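Ribonucleoside-diphosphate reductase small chain 2 (Saccharomyces cerevisiae, PDB 1JK0) pairs with its partner small chain in ribonucleotide reductase, where it is required for RNR2 folding and assembly with the large subunits, supporting deoxyribonucleotide synthesis. Local coordinates at residues B[163-167]-B[245-250]; B[187-191]-B[250-254]; B[56-62]-B[126-130]. One frame throughout, in Å; residues are numbered along the deposited sequence.

Interaction 1. Residues B[163-167]-B[245-250]; sequences FIERW and KIITEA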
loop_
_atom_site.group_PDB
_atom_site.type_symbol
_atom_site.label_atom_id
_atom_site.label_comp_id
_atom_site.label_asym_id
_atom_site.label_seq_id
_atom_site.Cartn_x
_atom_site.Cartn_y
_atom_site.Cartn_z
ATOM N N PHE B 163 -8.749 23.107 13.703
ATOM C CA PHE B 163 -9.832 22.160 13.917
ATOM C C PHE B 163 -9.241 20.756 14.041
ATOM O O PHE B 163 -9.494 20.054 15.016
ATOM C CB PHE B 163 -10.819 22.246 12.751
ATOM C CG PHE B 163 -11.937 21.244 12.818
ATOM C CD1 PHE B 163 -11.845 20.032 12.140
ATOM C CD2 PHE B 163 -13.090 21.525 13.533
ATOM C CE1 PHE B 163 -12.887 19.117 12.172
ATOM C CE2 PHE B 163 -14.135 20.618 13.572
ATOM C CZ PHE B 163 -14.034 19.410 12.887
ATOM N N ILE B 164 -8.440 20.354 13.060
ATOM C CA ILE B 164 -7.816 19.041 13.109
ATOM C C ILE B 164 -6.890 18.977 14.328
ATOM O O ILE B 164 -6.597 17.900 14.847
ATOM C CB ILE B 164 -7.005 18.753 11.819
ATOM C CG1 ILE B 164 -7.946 18.759 10.614
ATOM C CG2 ILE B 164 -6.299 17.412 11.926
ATOM C CD1 ILE B 164 -7.254 18.495 9.281
ATOM N N GLU B 165 -6.439 20.140 14.788
ATOM C CA GLU B 165 -5.552 20.209 15.947
ATOM C C GLU B 165 -6.350 20.076 17.239
ATOM O O GLU B 165 -5.792 19.807 18.303
ATOM C CB GLU B 165 -4.805 21.541 15.962
ATOM C CG GLU B 165 -3.853 21.690 17.133
ATOM C CD GLU B 165 -2.715 20.692 17.073
ATOM O OE1 GLU B 165 -2.417 20.061 18.111
ATOM O OE2 GLU B 165 -2.114 20.546 15.985
ATOM N N ARG B 166 -7.663 20.250 17.130
ATOM C CA ARG B 166 -8.553 20.191 18.283
ATOM C C ARG B 166 -9.083 18.796 18.632
ATOM O O ARG B 166 -8.861 18.301 19.740
ATOM C CB ARG B 166 -9.729 21.155 18.056
ATOM C CG ARG B 166 -10.511 21.532 19.310
ATOM C CD ARG B 166 -11.735 22.405 18.999
ATOM N NE ARG B 166 -11.394 23.686 18.382
ATOM C CZ ARG B 166 -11.359 23.915 17.071
ATOM N NH1 ARG B 166 -11.648 22.947 16.213
ATOM N NH2 ARG B 166 -11.036 25.118 16.616
ATOM N N TRP B 167 -9.775 18.162 17.690
ATOM C CA TRP B 167 -10.351 16.848 17.946
ATOM C C TRP B 167 -9.526 15.632 17.517
ATOM O O TRP B 167 -9.585 14.590 18.168
ATOM C CB TRP B 167 -11.734 16.761 17.306
ATOM C CG TRP B 167 -12.618 17.956 17.556
ATOM C CD1 TRP B 167 -12.742 19.057 16.766
ATOM C CD2 TRP B 167 -13.544 18.135 18.640
ATOM N NE1 TRP B 167 -13.695 19.908 17.281
ATOM C CE2 TRP B 167 -14.202 19.366 18.430
ATOM C CE3 TRP B 167 -13.882 17.374 19.766
ATOM C CZ2 TRP B 167 -15.178 19.851 19.298
ATOM C CZ3 TRP B 167 -14.857 17.859 20.632
ATOM C CH2 TRP B 167 -15.492 19.087 20.390
ATOM N N LYS B 245 -21.090 19.634 18.424
ATOM C CA LYS B 245 -20.084 20.639 18.758
ATOM C C LYS B 245 -18.895 20.570 17.800
ATOM O O LYS B 245 -18.225 21.577 17.559
ATOM C CB LYS B 245 -19.588 20.470 20.204
ATOM C CG LYS B 245 -20.567 20.947 21.287
ATOM C CD LYS B 245 -19.956 20.871 22.706
ATOM C CE LYS B 245 -18.787 21.849 22.887
ATOM N NZ LYS B 245 -18.136 21.777 24.228
ATOM N N ILE B 246 -18.641 19.384 17.252
ATOM C CA ILE B 246 -17.534 19.191 16.319
ATOM C C ILE B 246 -17.903 19.643 14.906
ATOM O O ILE B 246 -17.103 20.285 14.225
ATOM C CB ILE B 246 -17.100 17.716 16.286
ATOM C CG1 ILE B 246 -16.703 17.278 17.697
ATOM C CG2 ILE B 246 -15.930 17.531 15.332
ATOM C CD1 ILE B 246 -16.336 15.823 17.813
ATOM N N ILE B 247 -19.116 19.312 14.474
ATOM C CA ILE B 247 -19.582 19.692 13.145
ATOM C C ILE B 247 -19.699 21.204 12.976
ATOM O O ILE B 247 -19.143 21.780 12.035
ATOM C CB ILE B 247 -20.955 19.072 12.834
ATOM C CG1 ILE B 247 -20.778 17.623 12.385
ATOM C CG2 ILE B 247 -21.673 19.892 11.769
ATOM C CD1 ILE B 247 -20.269 16.709 13.465
ATOM N N THR B 248 -20.442 21.836 13.880
ATOM C CA THR B 248 -20.650 23.275 13.838
ATOM C C THR B 248 -19.339 23.990 13.550
ATOM O O THR B 248 -19.237 24.739 12.574
ATOM C CB THR B 248 -21.236 23.789 15.164
ATOM O OG1 THR B 248 -22.542 23.237 15.352
ATOM C CG2 THR B 248 -21.352 25.300 15.149
ATOM N N GLU B 249 -18.335 23.750 14.389
ATOM C CA GLU B 249 -17.028 24.378 14.210
ATOM C C GLU B 249 -16.497 24.273 12.774
ATOM O O GLU B 249 -15.972 25.248 12.235
ATOM C CB GLU B 249 -16.006 23.769 15.175
ATOM C CG GLU B 249 -16.415 23.839 16.628
ATOM C CD GLU B 249 -15.266 23.543 17.572
ATOM O OE1 GLU B 249 -15.526 23.380 18.784
ATOM O OE2 GLU B 249 -14.104 23.489 17.113
ATOM N N ALA B 250 -16.632 23.095 12.164
ATOM C CA ALA B 250 -16.165 22.876 10.795
ATOM C C ALA B 250 -17.064 23.616 9.817
ATOM O O ALA B 250 -16.633 24.006 8.729
ATOM C CB ALA B 250 -16.152 21.391 10.469
#
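Ile-246 touches both Trp-167 and Phe-163. Its CB comes to 4.0 Å from Trp-167 CE2. From there CG1 stands over the centre of the six-membered ring in a CH-pi contact with one face of the indole. CD1 carries the branch on across the same ring and lies 3.5 Å from Trp-167 CE3. The other branch, CG2, is anti to the backbone N (chi1 of CG1 -58°); it meets Phe-163 CZ at 3.6 Å and also borders the pyrrole side of Trp-167. Phe-163 directs its outer edge at helix 240-258, with the carbonyl oxygen of Ile-246 in the ring plane and Glu-249 CB near it, while Ala-250 CB sits over a face, 4.1 Å from the ring centroid. Trp-167 CD1 covers part of a Phe-163 face in turn. The second face of the indole is backed by Arg-166 CG. Beyond it the Arg-166 chain bends at chi3 (-62°) and presents its guanidinium to Glu-249 in a salt bridge, NH1 to OE2. The carboxylate approaches over a guanidinium face, and the two planes stand 81° apart; the place of OE2, and with it the detail of the bridge, is doubtful. An apolar centre is thus bordered by one charged pair. The contact joins the end of helix 155-166 to helix 240-258 in an all-helical fold, and helix 175-188 packs against both, touching Phe-163 through Ala-184 and Ile-247 through Val-180 and Ile-188.

Interaction 2. Residues B[187-191]-B[250-254]; sequences GIFQA and AVEIE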
loop_
_atom_site.group_PDB
_atom_site.type_symbol
_atom_site.label_atom_id
_atom_site.label_comp_id
_atom_site.label_asym_id
_atom_site.label_seq_id
_atom_site.Cartn_x
_atom_site.Cartn_y
_atom_site.Cartn_z
ATOM N N GLY B 187 -16.399 15.296 4.497
ATOM C CA GLY B 187 -17.646 15.651 3.841
ATOM C C GLY B 187 -18.128 17.074 4.017
ATOM O O GLY B 187 -18.620 17.679 3.066
ATOM N N ILE B 188 -18.002 17.612 5.224
ATOM C CA ILE B 188 -18.440 18.976 5.470
ATOM C C ILE B 188 -17.553 19.939 4.705
ATOM O O ILE B 188 -17.958 20.487 3.685
ATOM C CB ILE B 188 -18.376 19.344 6.972
ATOM C CG1 ILE B 188 -19.242 18.380 7.785
ATOM C CG2 ILE B 188 -18.862 20.780 7.173
ATOM C CD1 ILE B 188 -19.230 18.647 9.272
ATOM N N PHE B 189 -16.331 20.118 5.195
ATOM C CA PHE B 189 -15.375 21.031 4.589
ATOM C C PHE B 189 -15.541 21.386 3.126
ATOM O O PHE B 189 -16.417 22.176 2.776
ATOM C CB PHE B 189 -13.952 20.560 4.834
ATOM C CG PHE B 189 -13.379 21.087 6.102
ATOM C CD1 PHE B 189 -13.867 20.652 7.328
ATOM C CD2 PHE B 189 -12.407 22.081 6.077
ATOM C CE1 PHE B 189 -13.405 21.199 8.514
ATOM C CE2 PHE B 189 -11.934 22.641 7.260
ATOM C CZ PHE B 189 -12.437 22.198 8.485
ATOM N N GLN B 190 -14.719 20.814 2.259
ATOM C CA GLN B 190 -14.794 21.175 0.850
ATOM C C GLN B 190 -16.127 21.028 0.117
ATOM O O GLN B 190 -16.160 21.046 -1.112
ATOM C CB GLN B 190 -13.703 20.435 0.098
ATOM C CG GLN B 190 -12.327 20.786 0.590
ATOM C CD GLN B 190 -11.270 19.989 -0.107
ATOM O OE1 GLN B 190 -11.222 18.770 0.024
ATOM N NE2 GLN B 190 -10.416 20.667 -0.869
ATOM N N ALA B 191 -17.227 20.902 0.856
ATOM C CA ALA B 191 -18.541 20.771 0.232
ATOM C C ALA B 191 -18.787 21.994 -0.644
ATOM O O ALA B 191 -19.419 21.905 -1.703
ATOM C CB ALA B 191 -19.629 20.655 1.297
ATOM N N ALA B 250 -16.632 23.095 12.164
ATOM C CA ALA B 250 -16.165 22.876 10.795
ATOM C C ALA B 250 -17.064 23.616 9.817
ATOM O O ALA B 250 -16.633 24.006 8.729
ATOM C CB ALA B 250 -16.152 21.391 10.469
ATOM N N VAL B 251 -18.322 23.801 10.195
ATOM C CA VAL B 251 -19.242 24.520 9.336
ATOM C C VAL B 251 -18.843 25.992 9.385
ATOM O O VAL B 251 -18.985 26.714 8.404
ATOM C CB VAL B 251 -20.703 24.338 9.796
ATOM C CG1 VAL B 251 -21.631 25.148 8.913
ATOM C CG2 VAL B 251 -21.081 22.866 9.734
ATOM N N GLU B 252 -18.324 26.429 10.526
ATOM C CA GLU B 252 -17.885 27.814 10.659
ATOM C C GLU B 252 -16.583 28.005 9.888
ATOM O O GLU B 252 -16.424 28.983 9.157
ATOM C CB GLU B 252 -17.670 28.186 12.130
ATOM C CG GLU B 252 -18.943 28.207 12.971
ATOM C CD GLU B 252 -18.657 28.447 14.448
ATOM O OE1 GLU B 252 -19.591 28.299 15.269
ATOM O OE2 GLU B 252 -17.500 28.788 14.785
ATOM N N ILE B 253 -15.655 27.068 10.052
ATOM C CA ILE B 253 -14.377 27.150 9.365
ATOM C C ILE B 253 -14.588 26.966 7.863
ATOM O O ILE B 253 -13.722 27.322 7.066
ATOM C CB ILE B 253 -13.383 26.073 9.872
ATOM C CG1 ILE B 253 -13.246 26.142 11.397
ATOM C CG2 ILE B 253 -12.012 26.287 9.234
ATOM C CD1 ILE B 253 -12.222 25.168 11.972
ATOM N N GLU B 254 -15.738 26.415 7.472
ATOM C CA GLU B 254 -16.026 26.207 6.051
ATOM C C GLU B 254 -16.599 27.452 5.396
ATOM O O GLU B 254 -16.047 27.944 4.416
ATOM C CB GLU B 254 -16.999 25.043 5.851
ATOM C CG GLU B 254 -17.647 24.976 4.453
ATOM C CD GLU B 254 -16.639 24.955 3.306
ATOM O OE1 GLU B 254 -15.538 24.393 3.490
ATOM O OE2 GLU B 254 -16.955 25.481 2.212
#
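Phe-189 and Ala-250 make the central contact: the methyl CB of Ala-250 lies 3.4 Å from Phe-189 CE1, approaching the ring obliquely. On the far side of CZ from CE1, Phe-189 CE2 meets Ile-253 CG2 at 4.1 Å, again obliquely, so the phenyl group spans one helical turn, from Ala-250 to Ile-253. The side chain of Phe-189 leaves its backbone pointing away from helix 240-258, and its torsions (chi1 -89°, chi2 69°) swing the ring back to the helix surface. Ile-188 extends the apolar patch along the helix. Its CG2 branch touches Val-251 CG2 at 4.0 Å, the two side chains crossing at about a right angle, and its CD1 comes within 4.3 Å of Ala-250 CB. Glu-254, one turn beyond Ala-250, bends at chi2 (55°) and brings its carboxylate beside the carbonyl of Phe-189, but the atoms there are modelled too close together for the detail to be trusted.

In the next shell, helix 155-166 supplies Phe-163 and His-159, which pack on Ile-253, and Lys-160, which touches Phe-189. Leu-285 on Ile-188, and Ile-278 and Ala-282 on Val-251, bring in helix 277-288. Gln-190 occupies the N-cap position of helix 191-200, and its side chain lies about 5 Å from that of Tyr-131, the predicted active-site residue. The contact therefore joins the turn between helices 175-188 and 191-200 to helix 240-258 inside the helical bundle. Chemically it is buried and largely apolar, with no clear hydrogen bond across it. A buried carboxylate beside the Phe-189 carbonyl oxygen would suit a shared proton or another partner, though the doubtful local model leaves this open.

Interaction 3. Residues B[56-62]-B[126-130]; sequences FWTAEEI and IYSEV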
loop_
_atom_site.group_PDB
_atom_site.type_symbol
_atom_site.label_atom_id
_atom_site.label_comp_id
_atom_site.label_asym_id
_atom_site.label_seq_id
_atom_site.Cartn_x
_atom_site.Cartn_y
_atom_site.Cartn_z
ATOM N N PHE B 56 -12.831 2.513 -9.166
ATOM C CA PHE B 56 -11.486 2.953 -9.507
ATOM C C PHE B 56 -11.385 3.647 -10.883
ATOM O O PHE B 56 -11.724 3.070 -11.917
ATOM C CB PHE B 56 -10.543 1.756 -9.450
ATOM C CG PHE B 56 -9.163 2.042 -9.952
ATOM C CD1 PHE B 56 -8.300 2.854 -9.228
ATOM C CD2 PHE B 56 -8.733 1.521 -11.157
ATOM C CE1 PHE B 56 -7.018 3.143 -9.699
ATOM C CE2 PHE B 56 -7.460 1.801 -11.637
ATOM C CZ PHE B 56 -6.600 2.620 -10.906
ATOM N N TRP B 57 -10.923 4.893 -10.885
ATOM C CA TRP B 57 -10.755 5.653 -12.118
ATOM C C TRP B 57 -9.403 6.377 -12.066
ATOM O O TRP B 57 -8.766 6.471 -11.005
ATOM C CB TRP B 57 -11.890 6.668 -12.291
ATOM C CG TRP B 57 -12.052 7.626 -11.140
ATOM C CD1 TRP B 57 -12.622 7.366 -9.922
ATOM C CD2 TRP B 57 -11.612 8.995 -11.094
ATOM N NE1 TRP B 57 -12.566 8.488 -9.126
ATOM C CE2 TRP B 57 -11.955 9.500 -9.821
ATOM C CE3 TRP B 57 -10.961 9.842 -12.008
ATOM C CZ2 TRP B 57 -11.673 10.822 -9.438
ATOM C CZ3 TRP B 57 -10.680 11.148 -11.632
ATOM C CH2 TRP B 57 -11.039 11.629 -10.355
ATOM N N THR B 58 -8.961 6.893 -13.204
ATOM C CA THR B 58 -7.680 7.579 -13.249
ATOM C C THR B 58 -7.744 8.919 -13.991
ATOM O O THR B 58 -8.760 9.258 -14.609
ATOM C CB THR B 58 -6.631 6.696 -13.917
ATOM O OG1 THR B 58 -7.043 6.396 -15.259
ATOM C CG2 THR B 58 -6.455 5.392 -13.120
ATOM N N ALA B 59 -6.671 9.698 -13.904
ATOM C CA ALA B 59 -6.626 10.986 -14.580
ATOM C C ALA B 59 -6.764 10.776 -16.108
ATOM O O ALA B 59 -7.473 11.525 -16.796
ATOM C CB ALA B 59 -5.314 11.698 -14.233
ATOM N N GLU B 60 -6.107 9.739 -16.623
ATOM C CA GLU B 60 -6.162 9.426 -18.047
ATOM C C GLU B 60 -7.593 9.255 -18.540
ATOM O O GLU B 60 -7.896 9.577 -19.678
ATOM C CB GLU B 60 -5.386 8.143 -18.363
ATOM C CG GLU B 60 -3.865 8.263 -18.348
ATOM C CD GLU B 60 -3.281 8.432 -16.957
ATOM O OE1 GLU B 60 -2.043 8.557 -16.857
ATOM O OE2 GLU B 60 -4.050 8.438 -15.966
ATOM N N GLU B 61 -8.469 8.731 -17.691
ATOM C CA GLU B 61 -9.864 8.522 -18.077
ATOM C C GLU B 61 -10.623 9.836 -18.150
ATOM O O GLU B 61 -11.840 9.855 -18.350
ATOM C CB GLU B 61 -10.559 7.561 -17.098
ATOM C CG GLU B 61 -10.275 6.095 -17.400
ATOM C CD GLU B 61 -11.029 5.122 -16.509
ATOM O OE1 GLU B 61 -11.142 3.942 -16.906
ATOM O OE2 GLU B 61 -11.501 5.512 -15.421
ATOM N N ILE B 62 -9.887 10.934 -17.991
ATOM C CA ILE B 62 -10.461 12.270 -18.037
ATOM C C ILE B 62 -9.869 13.081 -19.175
ATOM O O ILE B 62 -8.649 13.135 -19.337
ATOM C CB ILE B 62 -10.205 13.021 -16.727
ATOM C CG1 ILE B 62 -11.103 12.453 -15.632
ATOM C CG2 ILE B 62 -10.461 14.506 -16.914
ATOM C CD1 ILE B 62 -10.929 13.118 -14.285
ATOM N N ILE B 126 -4.435 10.323 -7.065
ATOM C CA ILE B 126 -4.945 10.499 -8.414
ATOM C C ILE B 126 -5.677 11.854 -8.457
ATOM O O ILE B 126 -5.597 12.585 -9.458
ATOM C CB ILE B 126 -5.902 9.348 -8.786
ATOM C CG1 ILE B 126 -5.100 8.042 -8.918
ATOM C CG2 ILE B 126 -6.647 9.664 -10.093
ATOM C CD1 ILE B 126 -5.940 6.778 -9.112
ATOM N N TYR B 127 -6.371 12.203 -7.370
ATOM C CA TYR B 127 -7.075 13.483 -7.324
ATOM C C TYR B 127 -6.006 14.574 -7.399
ATOM O O TYR B 127 -6.119 15.518 -8.166
ATOM C CB TYR B 127 -7.877 13.638 -6.019
ATOM C CG TYR B 127 -8.903 12.557 -5.764
ATOM C CD1 TYR B 127 -9.323 12.257 -4.463
ATOM C CD2 TYR B 127 -9.423 11.801 -6.819
ATOM C CE1 TYR B 127 -10.219 11.237 -4.224
ATOM C CE2 TYR B 127 -10.321 10.773 -6.584
ATOM C CZ TYR B 127 -10.714 10.490 -5.286
ATOM O OH TYR B 127 -11.580 9.430 -5.058
ATOM N N SER B 128 -4.955 14.415 -6.599
ATOM C CA SER B 128 -3.885 15.383 -6.559
ATOM C C SER B 128 -3.249 15.552 -7.940
ATOM O O SER B 128 -2.651 16.584 -8.228
ATOM C CB SER B 128 -2.846 14.955 -5.524
ATOM O OG SER B 128 -2.050 16.062 -5.105
ATOM N N GLU B 129 -3.377 14.539 -8.793
ATOM C CA GLU B 129 -2.824 14.609 -10.148
ATOM C C GLU B 129 -3.803 15.294 -11.082
ATOM O O GLU B 129 -3.443 16.236 -11.775
ATOM C CB GLU B 129 -2.533 13.222 -10.735
ATOM C CG GLU B 129 -1.879 13.316 -12.124
ATOM C CD GLU B 129 -1.706 11.982 -12.821
ATOM O OE1 GLU B 129 -1.383 10.983 -12.155
ATOM O OE2 GLU B 129 -1.864 11.935 -14.056
ATOM N N VAL B 130 -5.038 14.806 -11.121
ATOM C CA VAL B 130 -6.012 15.419 -11.999
ATOM C C VAL B 130 -6.082 16.913 -11.706
ATOM O O VAL B 130 -6.065 17.721 -12.632
ATOM C CB VAL B 130 -7.408 14.748 -11.873
ATOM C CG1 VAL B 130 -7.750 14.530 -10.443
ATOM C CG2 VAL B 130 -8.464 15.608 -12.533
#
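Trp-57 reaches Tyr-127 because its CG sits between the backbone N and the carbonyl carbon (chi1 56°), while Tyr-127 places its own CG anti to its carbonyl carbon (chi1 -58°). The rings are near parallel, at 26°, yet slid apart: the centroids are 5.5 Å distant and the benzo end of the indole lies at the edge of the phenol. Trp-57 NE1 and Tyr-127 OH both hydrogen-bond Asp-219 OD2 on helix 207-232, which ties the two side chains to one carboxylate. Ile-126 touches the loop with both branches, CD1 3.8 Å from Phe-56 CE1 and CG2 3.9 Å from Thr-58 CA. Farther along, Ala-59 CB rests 3.5 Å from Glu-129 OE2, and Ile-62 CD1 meets Val-130 CG2 at 3.9 Å. Glu-60 and Glu-129 carry like charges, but each forms a salt bridge to a basic side chain of the neighbouring subunit. Loop and helix 111-138 therefore pack together beside the subunit interface. The hydrogen-bonded Trp-Asp pair resembles the one on the radical-transfer route of class I small subunits, though no such role is established here; the Tyr-127 side chain is about 4 Å from that of Tyr-131, the predicted active-site residue.

In the fold
From the N terminus, interaction 3 comes first: residues 56-62, in the loop after helix 43-54, return to 126-130 on helix 111-138 and close 63 intervening residues before either other contact opens. Interaction 1 then starts at 163-167 and interaction 2 at 187-191; both end on helix 240-258, at 245-250 and 250-254, so the two cross along the chain and share Ala-250. They also touch directly, for example Phe-163 CB to Ile-253 CD1, and together tie helices 155-166 and 175-188 to one helix. Interaction 3 does not touch them: its centre is about 30 Å from that of interaction 1, on the opposite side of the chain's centre, and about 24 Å from that of interaction 2.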